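Amino acid ABC transporter, periplasmic amino acid-binding protein (Brucella ovis, PDB 4Z9N) binds glutathione and probably captures this or related solutes in the periplasm for delivery to its ABC transporter. Local coordinates at residues Asp110-Met115 with Thr141-Asn146; Asn125-Leu130 with Ala148-Ala153. All blocks are in the same frame, centred on the assembly; numbering follows the deposited sequence.

Contact 1: residues Asp110-Met115 with Thr141-Asn146. With GSH (glutathione), chain U.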
loop_
_atom_site.group_PDB
_atom_site.type_symbol
_atom_site.label_atom_id
_atom_site.label_comp_id
_atom_site.label_asym_id
_atom_site.label_seq_id
_atom_site.Cartn_x
_atom_site.Cartn_y
_atom_site.Cartn_z
ATOM N N ASP D 110 -9.702 -7.113 -3.923
ATOM C CA ASP D 110 -10.817 -7.764 -4.613
ATOM C C ASP D 110 -11.409 -6.808 -5.662
ATOM O O ASP D 110 -10.893 -5.708 -5.884
ATOM C CB ASP D 110 -11.890 -8.187 -3.607
ATOM C CG ASP D 110 -12.624 -9.447 -4.023
ATOM O OD1 ASP D 110 -12.447 -9.884 -5.180
ATOM O OD2 ASP D 110 -13.366 -10.003 -3.178
ATOM N N GLY D 111 -12.463 -7.252 -6.330
ATOM C CA GLY D 111 -13.176 -6.431 -7.294
ATOM C C GLY D 111 -14.611 -6.921 -7.342
ATOM O O GLY D 111 -14.874 -8.077 -6.991
ATOM N N GLN D 112 -15.536 -6.065 -7.765
ATOM C CA GLN D 112 -16.958 -6.441 -7.800
ATOM C C GLN D 112 -17.305 -7.302 -9.008
ATOM O O GLN D 112 -16.843 -7.034 -10.123
ATOM C CB GLN D 112 -17.825 -5.183 -7.801
ATOM C CG GLN D 112 -19.322 -5.423 -7.899
ATOM C CD GLN D 112 -20.100 -4.151 -7.631
ATOM O OE1 GLN D 112 -19.540 -3.158 -7.159
ATOM N NE2 GLN D 112 -21.403 -4.165 -7.929
ATOM N N GLY D 113 -18.129 -8.329 -8.786
ATOM C CA GLY D 113 -18.575 -9.194 -9.859
ATOM C C GLY D 113 -20.050 -9.536 -9.746
ATOM O O GLY D 113 -20.762 -9.006 -8.877
ATOM N N PHE D 114 -20.504 -10.398 -10.649
ATOM C CA PHE D 114 -21.901 -10.828 -10.736
ATOM C C PHE D 114 -22.006 -12.346 -10.765
ATOM O O PHE D 114 -21.197 -13.012 -11.401
ATOM C CB PHE D 114 -22.569 -10.261 -11.992
ATOM C CG PHE D 114 -22.651 -8.775 -12.005
ATOM C CD1 PHE D 114 -21.598 -8.015 -12.508
ATOM C CD2 PHE D 114 -23.764 -8.133 -11.485
ATOM C CE1 PHE D 114 -21.666 -6.642 -12.511
ATOM C CE2 PHE D 114 -23.844 -6.750 -11.479
ATOM C CZ PHE D 114 -22.790 -6.004 -11.996
ATOM N N MET D 115 -23.014 -12.885 -10.090
ATOM C CA MET D 115 -23.242 -14.333 -10.077
ATOM C C MET D 115 -24.660 -14.651 -10.542
ATOM O O MET D 115 -25.603 -13.936 -10.183
ATOM C CB MET D 115 -22.995 -14.891 -8.678
ATOM C CG MET D 115 -23.090 -16.414 -8.572
ATOM S SD MET D 115 -22.426 -17.000 -6.992
ATOM C CE MET D 115 -23.639 -16.343 -5.845
ATOM N N THR D 141 -23.220 -0.182 0.770
ATOM C CA THR D 141 -22.004 -0.755 0.184
ATOM C C THR D 141 -21.477 0.039 -1.007
ATOM O O THR D 141 -22.222 0.758 -1.679
ATOM C CB THR D 141 -22.233 -2.208 -0.303
ATOM O OG1 THR D 141 -23.235 -2.214 -1.335
ATOM C CG2 THR D 141 -22.668 -3.102 0.843
ATOM N N THR D 142 -20.188 -0.112 -1.291
ATOM C CA THR D 142 -19.636 0.364 -2.558
ATOM C C THR D 142 -20.362 -0.322 -3.723
ATOM O O THR D 142 -20.605 0.266 -4.776
ATOM C CB THR D 142 -18.141 0.062 -2.664
ATOM O OG1 THR D 142 -17.939 -1.322 -2.357
ATOM C CG2 THR D 142 -17.323 0.912 -1.697
ATOM N N THR D 143 -20.686 -1.593 -3.503
ATOM C CA THR D 143 -21.322 -2.468 -4.478
ATOM C C THR D 143 -22.525 -1.828 -5.147
ATOM O O THR D 143 -22.654 -1.846 -6.372
ATOM C CB THR D 143 -21.767 -3.765 -3.789
ATOM O OG1 THR D 143 -20.708 -4.198 -2.927
ATOM C CG2 THR D 143 -22.050 -4.870 -4.803
ATOM N N GLU D 144 -23.406 -1.255 -4.334
ATOM C CA GLU D 144 -24.640 -0.676 -4.846
ATOM C C GLU D 144 -24.345 0.501 -5.788
ATOM O O GLU D 144 -24.981 0.646 -6.829
ATOM C CB GLU D 144 -25.531 -0.224 -3.679
ATOM C CG GLU D 144 -26.825 0.427 -4.127
ATOM C CD GLU D 144 -27.619 1.041 -2.978
ATOM O OE1 GLU D 144 -27.016 1.423 -1.950
ATOM O OE2 GLU D 144 -28.852 1.165 -3.120
ATOM N N LEU D 145 -23.365 1.330 -5.422
ATOM C CA LEU D 145 -23.023 2.490 -6.247
ATOM C C LEU D 145 -22.341 2.067 -7.547
ATOM O O LEU D 145 -22.627 2.617 -8.613
ATOM C CB LEU D 145 -22.113 3.456 -5.471
ATOM C CG LEU D 145 -22.652 3.898 -4.099
ATOM C CD1 LEU D 145 -21.675 4.824 -3.373
ATOM C CD2 LEU D 145 -24.018 4.568 -4.256
ATOM N N ASN D 146 -21.417 1.110 -7.456
ATOM C CA ASN D 146 -20.693 0.667 -8.651
ATOM C C ASN D 146 -21.639 0.032 -9.666
ATOM O O ASN D 146 -21.431 0.184 -10.872
ATOM C CB ASN D 146 -19.605 -0.348 -8.326
ATOM C CG ASN D 146 -18.509 0.210 -7.442
ATOM O OD1 ASN D 146 -18.182 1.390 -7.498
ATOM N ND2 ASN D 146 -17.934 -0.653 -6.612
HETATM N N1 GSH U . -16.536 -4.403 0.112
HETATM C CA1 GSH U . -17.855 -3.787 -0.047
HETATM C C1 GSH U . -17.922 -2.552 0.848
HETATM O O11 GSH U . -18.920 -1.783 0.757
HETATM O O12 GSH U . -17.002 -2.300 1.675
HETATM C CB1 GSH U . -18.990 -4.739 0.365
HETATM C CG1 GSH U . -18.799 -5.134 1.842
HETATM C CD1 GSH U . -20.050 -5.863 2.320
HETATM O OE1 GSH U . -20.672 -5.489 3.266
HETATM N N2 GSH U . -20.463 -7.042 1.597
HETATM C CA2 GSH U . -21.668 -7.718 2.040
HETATM C C2 GSH U . -21.533 -8.268 3.468
HETATM O O2 GSH U . -20.491 -8.447 4.013
HETATM C CB2 GSH U . -22.097 -8.775 1.016
HETATM S SG2 GSH U . -20.968 -10.194 0.975
HETATM N N3 GSH U . -22.768 -8.526 4.177
HETATM C CA3 GSH U . -22.729 -9.034 5.522
HETATM C C3 GSH U . -23.610 -8.145 6.400
HETATM O O31 GSH U . -23.910 -8.547 7.555
HETATM O O32 GSH U . -24.018 -7.018 5.982
HETATM O O HOH W 1 -18.456 -4.611 -4.418
#
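Gln112 reaches across from its strand to the N-terminal part of helix 142-153 and meets Thr143 and Asn146 with both ends of its amide. Its CG lies anti to the backbone N (chi1 177°) and the chain stays extended beyond it, which carries the amide across to the helix. There OE1 accepts from Asn146 ND2 at 3.0 Å, with the donor nearly in line with the Gln112 C=O bond and OE1 almost in the amide plane of Asn146. The NE2 of Gln112 donates to Thr143 O at 3.1 Å, tilted from the plane of that carbonyl. The two amide planes are turned 44° against each other. The methyl of Thr143 packs against the glutamine amide, CG2 lying 3.3 Å from Gln112 NE2, while its hydroxyl contacts a water: OG1 is 2.7 Å from that water, which may also donate a long bond to Gln112 OE1. This buried amide is thus held by several bonds, since NE2 also bonds to Thr182 OG1.

The helix start held here is part of the glutathione pocket. Thr142 N donates to the carboxylate O11 of the glutamyl end at 2.9 Å, a charge the helix N-terminus would probably help stabilise. Thr141 serves as N-cap, its OG1 accepting from Glu144 N at 3.2 Å, and Thr142 OG1 bonds to Glu211. By bonding Thr143, a residue of the pocket, Gln112 probably acts from the second shell.

Strand 112-115 and helix 142-146 run at 80° to each other, their axes 9.7 Å apart at closest. Strand 101-117, of which 112-115 is part, pairs antiparallel with strands 180-182, 201-203 and 211-218, Thr143 also rests on Val137 of strand 134-138, and Asn146 OD1 bonds to Arg328 of the second subunit.

Contact 2: residues Asn125-Leu130 with Ala148-Ala153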
loop_
_atom_site.group_PDB
_atom_site.type_symbol
_atom_site.label_atom_id
_atom_site.label_comp_id
_atom_site.label_asym_id
_atom_site.label_seq_id
_atom_site.Cartn_x
_atom_site.Cartn_y
_atom_site.Cartn_z
ATOM N N ASN D 125 -23.253 -15.617 -20.387
ATOM C CA ASN D 125 -21.845 -15.815 -20.064
ATOM C C ASN D 125 -21.116 -14.492 -19.869
ATOM O O ASN D 125 -19.895 -14.457 -19.802
ATOM C CB ASN D 125 -21.143 -16.644 -21.154
ATOM C CG ASN D 125 -21.089 -15.937 -22.501
ATOM O OD1 ASN D 125 -21.751 -14.926 -22.720
ATOM N ND2 ASN D 125 -20.308 -16.490 -23.422
ATOM N N SER D 126 -21.865 -13.400 -19.777
ATOM C CA SER D 126 -21.244 -12.099 -19.583
ATOM C C SER D 126 -22.173 -11.169 -18.814
ATOM O O SER D 126 -23.390 -11.204 -19.005
ATOM C CB SER D 126 -20.876 -11.473 -20.928
ATOM O OG SER D 126 -20.528 -10.110 -20.766
ATOM N N ALA D 127 -21.603 -10.326 -17.960
ATOM C CA ALA D 127 -22.420 -9.365 -17.232
ATOM C C ALA D 127 -23.081 -8.392 -18.197
ATOM O O ALA D 127 -24.052 -7.736 -17.843
ATOM C CB ALA D 127 -21.590 -8.605 -16.206
ATOM N N LEU D 128 -22.555 -8.290 -19.415
ATOM C CA LEU D 128 -23.125 -7.371 -20.396
ATOM C C LEU D 128 -24.428 -7.919 -20.983
ATOM O O LEU D 128 -25.095 -7.253 -21.776
ATOM C CB LEU D 128 -22.115 -7.068 -21.506
ATOM C CG LEU D 128 -20.955 -6.153 -21.087
ATOM C CD1 LEU D 128 -19.945 -5.948 -22.223
ATOM C CD2 LEU D 128 -21.476 -4.810 -20.574
ATOM N N GLN D 129 -24.802 -9.130 -20.589
ATOM C CA GLN D 129 -26.062 -9.691 -21.057
ATOM C C GLN D 129 -27.143 -9.581 -19.984
ATOM O O GLN D 129 -28.199 -10.220 -20.072
ATOM C CB GLN D 129 -25.871 -11.140 -21.485
ATOM C CG GLN D 129 -24.705 -11.359 -22.435
ATOM C CD GLN D 129 -24.414 -12.823 -22.634
ATOM O OE1 GLN D 129 -24.308 -13.574 -21.670
ATOM N NE2 GLN D 129 -24.280 -13.243 -23.889
ATOM N N LEU D 130 -26.892 -8.739 -18.989
ATOM C CA LEU D 130 -27.782 -8.643 -17.836
ATOM C C LEU D 130 -28.752 -7.467 -17.882
ATOM O O LEU D 130 -29.355 -7.140 -16.865
ATOM C CB LEU D 130 -26.962 -8.564 -16.544
ATOM C CG LEU D 130 -26.221 -9.858 -16.186
ATOM C CD1 LEU D 130 -25.435 -9.658 -14.896
ATOM C CD2 LEU D 130 -27.179 -11.041 -16.076
ATOM N N ALA D 148 -24.825 0.681 -10.243
ATOM C CA ALA D 148 -25.518 1.751 -10.939
ATOM C C ALA D 148 -24.601 2.329 -12.025
ATOM O O ALA D 148 -25.024 2.521 -13.173
ATOM C CB ALA D 148 -25.965 2.831 -9.960
ATOM N N ASP D 149 -23.343 2.600 -11.663
ATOM C CA ASP D 149 -22.382 3.174 -12.612
ATOM C C ASP D 149 -22.240 2.293 -13.848
ATOM O O ASP D 149 -22.218 2.774 -14.992
ATOM C CB ASP D 149 -20.993 3.328 -11.984
ATOM C CG ASP D 149 -20.909 4.437 -10.953
ATOM O OD1 ASP D 149 -21.805 5.306 -10.899
ATOM O OD2 ASP D 149 -19.906 4.433 -10.201
ATOM N N TYR D 150 -22.094 0.996 -13.603
ATOM C CA TYR D 150 -21.811 0.039 -14.670
ATOM C C TYR D 150 -22.985 -0.087 -15.642
ATOM O O TYR D 150 -22.800 -0.161 -16.858
ATOM C CB TYR D 150 -21.472 -1.324 -14.056
ATOM C CG TYR D 150 -21.092 -2.410 -15.037
ATOM C CD1 TYR D 150 -19.884 -2.369 -15.719
ATOM C CD2 TYR D 150 -21.932 -3.501 -15.249
ATOM C CE1 TYR D 150 -19.524 -3.376 -16.611
ATOM C CE2 TYR D 150 -21.578 -4.520 -16.130
ATOM C CZ TYR D 150 -20.374 -4.450 -16.806
ATOM O OH TYR D 150 -20.022 -5.455 -17.681
ATOM N N PHE D 151 -24.201 -0.084 -15.107
ATOM C CA PHE D 151 -25.373 -0.231 -15.955
ATOM C C PHE D 151 -25.636 1.043 -16.739
ATOM O O PHE D 151 -26.039 0.971 -17.895
ATOM C CB PHE D 151 -26.595 -0.630 -15.114
ATOM C CG PHE D 151 -26.714 -2.105 -14.922
ATOM C CD1 PHE D 151 -25.745 -2.806 -14.210
ATOM C CD2 PHE D 151 -27.768 -2.803 -15.486
ATOM C CE1 PHE D 151 -25.842 -4.177 -14.055
ATOM C CE2 PHE D 151 -27.869 -4.166 -15.344
ATOM C CZ PHE D 151 -26.907 -4.861 -14.632
ATOM N N ARG D 152 -25.384 2.200 -16.118
ATOM C CA ARG D 152 -25.522 3.481 -16.811
ATOM C C ARG D 152 -24.538 3.553 -17.976
ATOM O O ARG D 152 -24.904 3.880 -19.110
ATOM C CB ARG D 152 -25.274 4.662 -15.866
ATOM C CG ARG D 152 -25.252 6.001 -16.592
ATOM C CD ARG D 152 -25.070 7.196 -15.634
ATOM N NE ARG D 152 -24.191 6.811 -14.532
ATOM C CZ ARG D 152 -24.532 6.812 -13.243
ATOM N NH1 ARG D 152 -25.709 7.276 -12.863
ATOM N NH2 ARG D 152 -23.672 6.403 -12.317
ATOM N N ALA D 153 -23.282 3.237 -17.684
ATOM C CA ALA D 153 -22.208 3.381 -18.658
ATOM C C ALA D 153 -22.446 2.484 -19.857
ATOM O O ALA D 153 -22.151 2.850 -21.000
ATOM C CB ALA D 153 -20.860 3.060 -18.009
#
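Tyr150 and Phe151, consecutive residues of helix 142-153, both place their rings against the loop at Ala127, Leu128 and Leu130. The phenol end of Tyr150 meets two aliphatic groups. Leu128 brings a methyl to it, CD2 lying 3.3 Å from Tyr150 OH, and the two side chains cross at about a right angle. The methyl of Ala127 sits against the same ring, CB 4.1 Å from Tyr150 CE2, and both methyls meet the ring obliquely. Tyr150 extends this far because its CG is anti to the backbone N (chi1 -177°). Phe151 meets Leu130 instead: Leu130 O lies near the plane of the ring at its edge, 3.7 Å from Phe151 CE2, while Leu130 CB touches Phe151 CZ.

The loop is shaped by its own hydrogen bonds and by its neighbours. Ser126 OG accepts from Leu128 N at 3.0 Å, an ST turn that starts the short 3-10 segment at Ala127 and Leu128. Leu130 N then donates to Ala127 O, tying together the two loop residues that lie against different rings. Glu206 holds the start of the turn from outside, its carboxylate bonded to Ser126 OG and to Ala127 N, and Phe114 of strand 101-117 packs against Ala127, Leu130 and Phe151. Asp149 pairs with Arg261 and Arg328 of the second subunit, so this part of the helix lies at the dimer interface.

No hydrogen bond spans the two segments. The attachment is mainly apolar packing, with Leu128 at its exposed margin and one loop carbonyl, Leu130 O, at the edge of the Phe151 ring; other polar groups of the loop shape the turn that presents its aliphatic groups.

Overall arrangement
Both contacts use helix 142-153 and lie 12 Å apart between centres, contact 1 near its N-terminal end and contact 2 farther along. The touching residues of contact 1 are all buried, about 15 Å from the centre of the chain and beside glutathione; contact 2 is about 26 Å out and has an exposed margin. The chemistry follows: amide hydrogen bonds and a water near the ligand, mainly aliphatic-aromatic packing away from it. Phe114, on the strand of contact 1, joins the two, its ring touching Ala127, Leu130, Tyr150 and Phe151, with CD1 3.7 Å from Ala127 CB. Each contact also has residues that meet the second subunit.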